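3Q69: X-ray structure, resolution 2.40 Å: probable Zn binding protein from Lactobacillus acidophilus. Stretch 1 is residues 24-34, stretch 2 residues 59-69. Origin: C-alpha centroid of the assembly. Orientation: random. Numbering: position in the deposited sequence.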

ATOM      1  N   VAL A  24     -20.027  -5.583 -10.796  1.00 32.89           N
ATOM      2  CA  VAL A  24     -18.670  -5.112 -11.041  1.00 34.34           C
ATOM      3  C   VAL A  24     -18.702  -4.105 -12.176  1.00 33.57           C
ATOM      4  O   VAL A  24     -19.106  -4.434 -13.294  1.00 33.70           O
ATOM      5  N   ALA A  25     -18.280  -2.878 -11.893  1.00 32.27           N
ATOM      6  CA  ALA A  25     -18.292  -1.845 -12.911  1.00 32.12           C
ATOM      7  C   ALA A  25     -16.982  -1.736 -13.685  1.00 32.75           C
ATOM      8  O   ALA A  25     -16.951  -1.140 -14.762  1.00 32.79           O
ATOM      9  N   HIS A  26     -15.910  -2.312 -13.146  1.00 33.05           N
ATOM     10  CA  HIS A  26     -14.610  -2.254 -13.805  1.00 33.31           C
ATOM     11  C   HIS A  26     -13.592  -3.105 -13.032  1.00 33.46           C
ATOM     12  O   HIS A  26     -13.712  -3.264 -11.808  1.00 34.42           O
ATOM     13  N   ASP A  27     -12.588  -3.644 -13.723  1.00 31.42           N
ATOM     14  CA  ASP A  27     -11.583  -4.469 -13.041  1.00 30.69           C
ATOM     15  C   ASP A  27     -10.929  -3.703 -11.888  1.00 28.48           C
ATOM     16  O   ASP A  27     -10.731  -2.487 -11.959  1.00 27.00           O
ATOM     17  N   ASP A  28     -10.571  -4.430 -10.838  1.00 27.46           N
ATOM     18  CA  ASP A  28      -9.948  -3.820  -9.683  1.00 27.78           C
ATOM     19  C   ASP A  28      -8.605  -3.208 -10.075  1.00 26.61           C
ATOM     20  O   ASP A  28      -7.950  -3.670 -11.020  1.00 23.59           O
ATOM     21  N   HIS A  29      -8.206  -2.167  -9.347  1.00 25.01           N
ATOM     22  CA  HIS A  29      -6.929  -1.517  -9.597  1.00 24.43           C
ATOM     23  C   HIS A  29      -6.023  -1.847  -8.430  1.00 23.74           C
ATOM     24  O   HIS A  29      -6.304  -1.468  -7.304  1.00 23.16           O
ATOM     25  N   VAL A  30      -4.956  -2.590  -8.693  1.00 22.27           N
ATOM     26  CA  VAL A  30      -4.023  -2.964  -7.640  1.00 21.91           C
ATOM     27  C   VAL A  30      -2.634  -2.418  -7.893  1.00 22.15           C
ATOM     28  O   VAL A  30      -2.133  -2.499  -9.009  1.00 22.72           O
ATOM     29  N   VAL A  31      -2.045  -1.831  -6.851  1.00 22.01           N
ATOM     30  CA  VAL A  31      -0.694  -1.286  -6.897  1.00 20.13           C
ATOM     31  C   VAL A  31      -0.006  -1.629  -5.591  1.00 17.62           C
ATOM     32  O   VAL A  31      -0.643  -1.897  -4.563  1.00 16.39           O
ATOM     33  N   SER A  32       1.310  -1.576  -5.619  1.00 18.71           N
ATOM     34  CA  SER A  32       2.055  -1.959  -4.449  1.00 18.77           C
ATOM     35  C   SER A  32       3.209  -1.044  -4.137  1.00 17.71           C
ATOM     36  O   SER A  32       3.752  -0.382  -5.015  1.00 16.43           O
ATOM     37  N   LEU A  33       3.587  -1.016  -2.869  1.00 14.35           N
ATOM     38  CA  LEU A  33       4.707  -0.199  -2.423  1.00 14.15           C
ATOM     39  C   LEU A  33       5.602  -1.157  -1.644  1.00 12.94           C
ATOM     40  O   LEU A  33       5.166  -1.829  -0.699  1.00 15.66           O
ATOM     41  N   ILE A  34       6.859  -1.232  -2.058  1.00 13.25           N
ATOM     42  CA  ILE A  34       7.811  -2.136  -1.431  1.00 13.43           C
ATOM     43  C   ILE A  34       8.818  -1.358  -0.576  1.00 13.33           C
ATOM     44  O   ILE A  34       9.498  -0.459  -1.051  1.00 12.15           O
ATOM     45  N   THR A  59       4.207   7.000  -1.522  1.00 17.74           N
ATOM     46  CA  THR A  59       2.837   7.369  -1.807  1.00 19.48           C
ATOM     47  C   THR A  59       2.167   6.597  -2.914  1.00 20.01           C
ATOM     48  O   THR A  59       2.746   6.381  -3.975  1.00 22.27           O
ATOM     49  N   PHE A  60       0.936   6.192  -2.645  1.00 19.73           N
ATOM     50  CA  PHE A  60       0.096   5.524  -3.624  1.00 19.52           C
ATOM     51  C   PHE A  60      -0.463   6.750  -4.355  1.00 20.72           C
ATOM     52  O   PHE A  60      -1.316   7.452  -3.808  1.00 21.50           O
ATOM     53  N   GLU A  61       0.026   7.032  -5.559  1.00 19.81           N
ATOM     54  CA  GLU A  61      -0.435   8.207  -6.308  1.00 20.95           C
ATOM     55  C   GLU A  61      -1.951   8.297  -6.503  1.00 20.47           C
ATOM     56  O   GLU A  61      -2.668   7.291  -6.432  1.00 18.73           O
ATOM     57  N   ALA A  62      -2.419   9.516  -6.772  1.00 19.37           N
ATOM     58  CA  ALA A  62      -3.837   9.766  -7.004  1.00 19.87           C
ATOM     59  C   ALA A  62      -4.287   8.859  -8.142  1.00 19.88           C
ATOM     60  O   ALA A  62      -3.588   8.720  -9.142  1.00 17.94           O
ATOM     61  N   LEU A  63      -5.455   8.244  -7.982  1.00 19.84           N
ATOM     62  CA  LEU A  63      -5.987   7.320  -8.973  1.00 20.20           C
ATOM     63  C   LEU A  63      -7.366   7.780  -9.442  1.00 21.14           C
ATOM     64  O   LEU A  63      -8.379   7.528  -8.782  1.00 20.07           O
ATOM     65  N   PRO A  64      -7.423   8.490 -10.576  1.00 22.49           N
ATOM     66  CA  PRO A  64      -8.709   8.965 -11.094  1.00 23.48           C
ATOM     67  C   PRO A  64      -9.623   7.772 -11.383  1.00 23.97           C
ATOM     68  O   PRO A  64      -9.209   6.792 -11.993  1.00 24.26           O
ATOM     69  N   SER A  65     -10.871   7.857 -10.946  1.00 26.21           N
ATOM     70  CA  SER A  65     -11.816   6.765 -11.174  1.00 27.49           C
ATOM     71  C   SER A  65     -12.253   6.693 -12.641  1.00 29.17           C
ATOM     72  O   SER A  65     -12.431   7.725 -13.303  1.00 28.20           O
ATOM     73  N   PRO A  66     -12.418   5.474 -13.172  1.00 29.68           N
ATOM     74  CA  PRO A  66     -12.837   5.339 -14.568  1.00 33.14           C
ATOM     75  C   PRO A  66     -14.166   6.036 -14.799  1.00 34.90           C
ATOM     76  O   PRO A  66     -15.075   5.940 -13.980  1.00 36.21           O
ATOM     77  N   VAL A  67     -14.270   6.750 -15.912  1.00 37.05           N
ATOM     78  CA  VAL A  67     -15.513   7.436 -16.249  1.00 38.10           C
ATOM     79  C   VAL A  67     -16.396   6.464 -17.013  1.00 37.83           C
ATOM     80  O   VAL A  67     -15.976   5.894 -18.019  1.00 37.22           O
ATOM     81  N   ILE A  68     -17.610   6.262 -16.513  1.00 38.00           N
ATOM     82  CA  ILE A  68     -18.565   5.352 -17.136  1.00 36.74           C
ATOM     83  C   ILE A  68     -19.791   6.145 -17.570  1.00 36.98           C
ATOM     84  O   ILE A  68     -20.480   6.758 -16.743  1.00 36.45           O
ATOM     85  N   ILE A  69     -20.042   6.143 -18.874  1.00 36.90           N
ATOM     86  CA  ILE A  69     -21.170   6.865 -19.456  1.00 37.51           C
ATOM     87  C   ILE A  69     -22.505   6.497 -18.804  1.00 36.59           C
ATOM     88  O   ILE A  69     -22.857   5.323 -18.719  1.00 36.49           O
TER

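Three times along this contact an aliphatic carbon sits over the face of an aromatic ring, and no hydrogen bond crosses between the stretches. The tightest case is His 29, where CD1 of Leu 63 lies 3.3 Å from the centroid of the ring formed by CG, ND1, CD2, CE1 and NE2, 30° off its normal; the offset brings CD1 of Leu 63 to 3.0 Å from NE2 of His 29, a short approach for a carbon and a nitrogen. His 29 is t with chi2 at -63°, Leu 63 is t with chi2 p, and both CA-to-CB bonds point toward the opposing stretch.

His 26 repeats this arrangement more loosely. Also t, with chi2 at -64°, it receives CG of Pro 66 over one face, 3.9 Å from its own CD2 and 17° off the ring normal. The imidazole has a polar anchor within its own stretch: ND1 of His 26 donates to O of Asp 27 at 2.9 Å, with a nearly straight angle of 165°.

The third ring belongs to Phe 60, which is buried. Its CA-to-CB bond points sideways, yet chi1 of -81° (m) brings the ring nearer to stretch 1. Leu 33, m then t, covers one face: its CD1 stands 3.6 Å from the centroid of the Phe 60 ring, only 5° off the normal, and its CG is 3.5 Å from CE1 of Phe 60. Val 31, m, adds an oblique contact, CG2 to CD1 of Phe 60 at 3.6 Å.

At the other end, CD1 of Ile 68 (m, t) meets CB of Ala 25 at 3.8 Å and O of Ala 25 at 3.4 Å. In the strand, Val 30 and Ser 32 point away, alternating with His 29, Val 31 and Leu 33, which point toward stretch 2. Together the two stretches bury 481 Å².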

ATOM      1  CB  VAL A  24     -17.733  -6.281 -11.422  1.00 34.89           C
ATOM      2  CG1 VAL A  24     -18.348  -7.104 -12.546  1.00 37.83           C
ATOM      3  CG2 VAL A  24     -16.380  -5.754 -11.838  1.00 38.18           C
ATOM      4  CB  ALA A  25     -18.643  -0.496 -12.286  1.00 33.44           C
ATOM      5  CB  HIS A  26     -14.149  -0.794 -13.862  1.00 34.44           C
ATOM      6  CG  HIS A  26     -12.916  -0.580 -14.678  1.00 36.07           C
ATOM      7  ND1 HIS A  26     -11.697  -1.122 -14.339  1.00 37.09           N
ATOM      8  CD2 HIS A  26     -12.722   0.091 -15.838  1.00 37.19           C
ATOM      9  CE1 HIS A  26     -10.803  -0.797 -15.257  1.00 37.33           C
ATOM     10  NE2 HIS A  26     -11.401  -0.064 -16.177  1.00 37.12           N
ATOM     11  CB  ASP A  27     -10.472  -4.925 -13.999  1.00 32.68           C
ATOM     12  CG  ASP A  27     -10.961  -5.903 -15.052  1.00 33.84           C
ATOM     13  OD1 ASP A  27     -11.734  -6.830 -14.718  1.00 31.80           O
ATOM     14  OD2 ASP A  27     -10.545  -5.744 -16.221  1.00 35.47           O
ATOM     15  CB  ASP A  28      -9.729  -4.863  -8.582  1.00 28.88           C
ATOM     16  CG  ASP A  28     -11.027  -5.439  -8.043  1.00 31.43           C
ATOM     17  OD1 ASP A  28     -12.071  -4.747  -8.132  1.00 33.69           O
ATOM     18  OD2 ASP A  28     -10.994  -6.577  -7.519  1.00 36.46           O
ATOM     19  CB  HIS A  29      -7.098  -0.014  -9.702  1.00 25.99           C
ATOM     20  CG  HIS A  29      -5.854   0.696 -10.135  1.00 28.70           C
ATOM     21  ND1 HIS A  29      -4.695   0.685  -9.394  1.00 30.11           N
ATOM     22  CD2 HIS A  29      -5.597   1.444 -11.235  1.00 30.32           C
ATOM     23  CE1 HIS A  29      -3.771   1.401 -10.017  1.00 32.20           C
ATOM     24  NE2 HIS A  29      -4.293   1.870 -11.134  1.00 32.25           N
ATOM     25  CB  VAL A  30      -3.945  -4.499  -7.506  1.00 21.27           C
ATOM     26  CG1 VAL A  30      -3.119  -4.883  -6.318  1.00 21.37           C
ATOM     27  CG2 VAL A  30      -5.370  -5.079  -7.380  1.00 22.54           C
ATOM     28  CB  VAL A  31      -0.658   0.253  -7.089  1.00 21.13           C
ATOM     29  CG1 VAL A  31      -1.066   0.593  -8.502  1.00 21.53           C
ATOM     30  CG2 VAL A  31      -1.576   0.944  -6.092  1.00 22.33           C
ATOM     31  CB  SER A  32       2.556  -3.391  -4.644  1.00 22.42           C
ATOM     32  OG  SER A  32       3.540  -3.715  -3.687  1.00 31.67           O
ATOM     33  CB  LEU A  33       4.212   0.949  -1.533  1.00 13.40           C
ATOM     34  CG  LEU A  33       3.377   2.011  -2.254  1.00 15.40           C
ATOM     35  CD1 LEU A  33       2.914   3.074  -1.305  1.00 16.87           C
ATOM     36  CD2 LEU A  33       4.181   2.582  -3.384  1.00 18.09           C
ATOM     37  CB  ILE A  34       8.520  -2.949  -2.520  1.00 13.71           C
ATOM     38  CG1 ILE A  34       7.443  -3.551  -3.429  1.00 13.82           C
ATOM     39  CG2 ILE A  34       9.402  -4.052  -1.900  1.00 12.88           C
ATOM     40  CD1 ILE A  34       7.973  -4.299  -4.670  1.00 18.32           C
ATOM     41  CB  THR A  59       2.733   8.872  -2.188  1.00 22.00           C
ATOM     42  OG1 THR A  59       3.155   9.673  -1.077  1.00 23.69           O
ATOM     43  CG2 THR A  59       1.300   9.226  -2.574  1.00 23.47           C
ATOM     44  CB  PHE A  60      -1.061   4.817  -2.930  1.00 15.58           C
ATOM     45  CG  PHE A  60      -0.708   3.479  -2.338  1.00 13.69           C
ATOM     46  CD1 PHE A  60      -0.242   2.433  -3.139  1.00 12.25           C
ATOM     47  CD2 PHE A  60      -0.962   3.228  -0.991  1.00 13.96           C
ATOM     48  CE1 PHE A  60      -0.038   1.144  -2.597  1.00  8.70           C
ATOM     49  CE2 PHE A  60      -0.765   1.959  -0.446  1.00 11.44           C
ATOM     50  CZ  PHE A  60      -0.305   0.912  -1.258  1.00 13.82           C
ATOM     51  CB  GLU A  61       0.241   8.250  -7.684  1.00 24.16           C
ATOM     52  CG  GLU A  61       1.777   8.182  -7.642  1.00 26.50           C
ATOM     53  CD  GLU A  61       2.398   9.333  -6.856  1.00 30.01           C
ATOM     54  OE1 GLU A  61       2.035  10.506  -7.120  1.00 30.33           O
ATOM     55  OE2 GLU A  61       3.249   9.061  -5.979  1.00 34.41           O
ATOM     56  CB  ALA A  62      -4.061  11.223  -7.368  1.00 19.39           C
ATOM     57  CB  LEU A  63      -6.096   5.920  -8.363  1.00 21.05           C
ATOM     58  CG  LEU A  63      -6.477   4.791  -9.320  1.00 23.46           C
ATOM     59  CD1 LEU A  63      -5.305   4.528 -10.264  1.00 23.29           C
ATOM     60  CD2 LEU A  63      -6.825   3.540  -8.525  1.00 23.81           C
ATOM     61  CB  PRO A  64      -8.313   9.709 -12.367  1.00 24.25           C
ATOM     62  CG  PRO A  64      -6.937  10.174 -12.090  1.00 25.31           C
ATOM     63  CD  PRO A  64      -6.318   8.960 -11.424  1.00 24.75           C
ATOM     64  CB  SER A  65     -13.045   6.958 -10.292  1.00 26.21           C
ATOM     65  OG  SER A  65     -12.735   6.753  -8.931  1.00 24.61           O
ATOM     66  CB  PRO A  66     -12.951   3.828 -14.755  1.00 31.75           C
ATOM     67  CG  PRO A  66     -11.919   3.301 -13.800  1.00 33.00           C
ATOM     68  CD  PRO A  66     -12.159   4.156 -12.573  1.00 31.69           C
ATOM     69  CB  VAL A  67     -15.264   8.676 -17.123  1.00 38.82           C
ATOM     70  CG1 VAL A  67     -16.587   9.336 -17.473  1.00 39.51           C
ATOM     71  CG2 VAL A  67     -14.361   9.653 -16.379  1.00 39.06           C
ATOM     72  CB  ILE A  68     -18.982   4.236 -16.158  1.00 36.16           C
ATOM     73  CG1 ILE A  68     -17.808   3.275 -15.945  1.00 34.73           C
ATOM     74  CG2 ILE A  68     -20.192   3.491 -16.704  1.00 34.99           C
ATOM     75  CD1 ILE A  68     -18.126   2.075 -15.069  1.00 33.24           C
ATOM     76  CB  ILE A  69     -21.261   6.593 -20.985  1.00 37.66           C
ATOM     77  CG1 ILE A  69     -19.938   6.964 -21.652  1.00 38.15           C
ATOM     78  CG2 ILE A  69     -22.398   7.395 -21.598  1.00 38.42           C
ATOM     79  CD1 ILE A  69     -19.890   6.682 -23.140  1.00 37.90           C
TER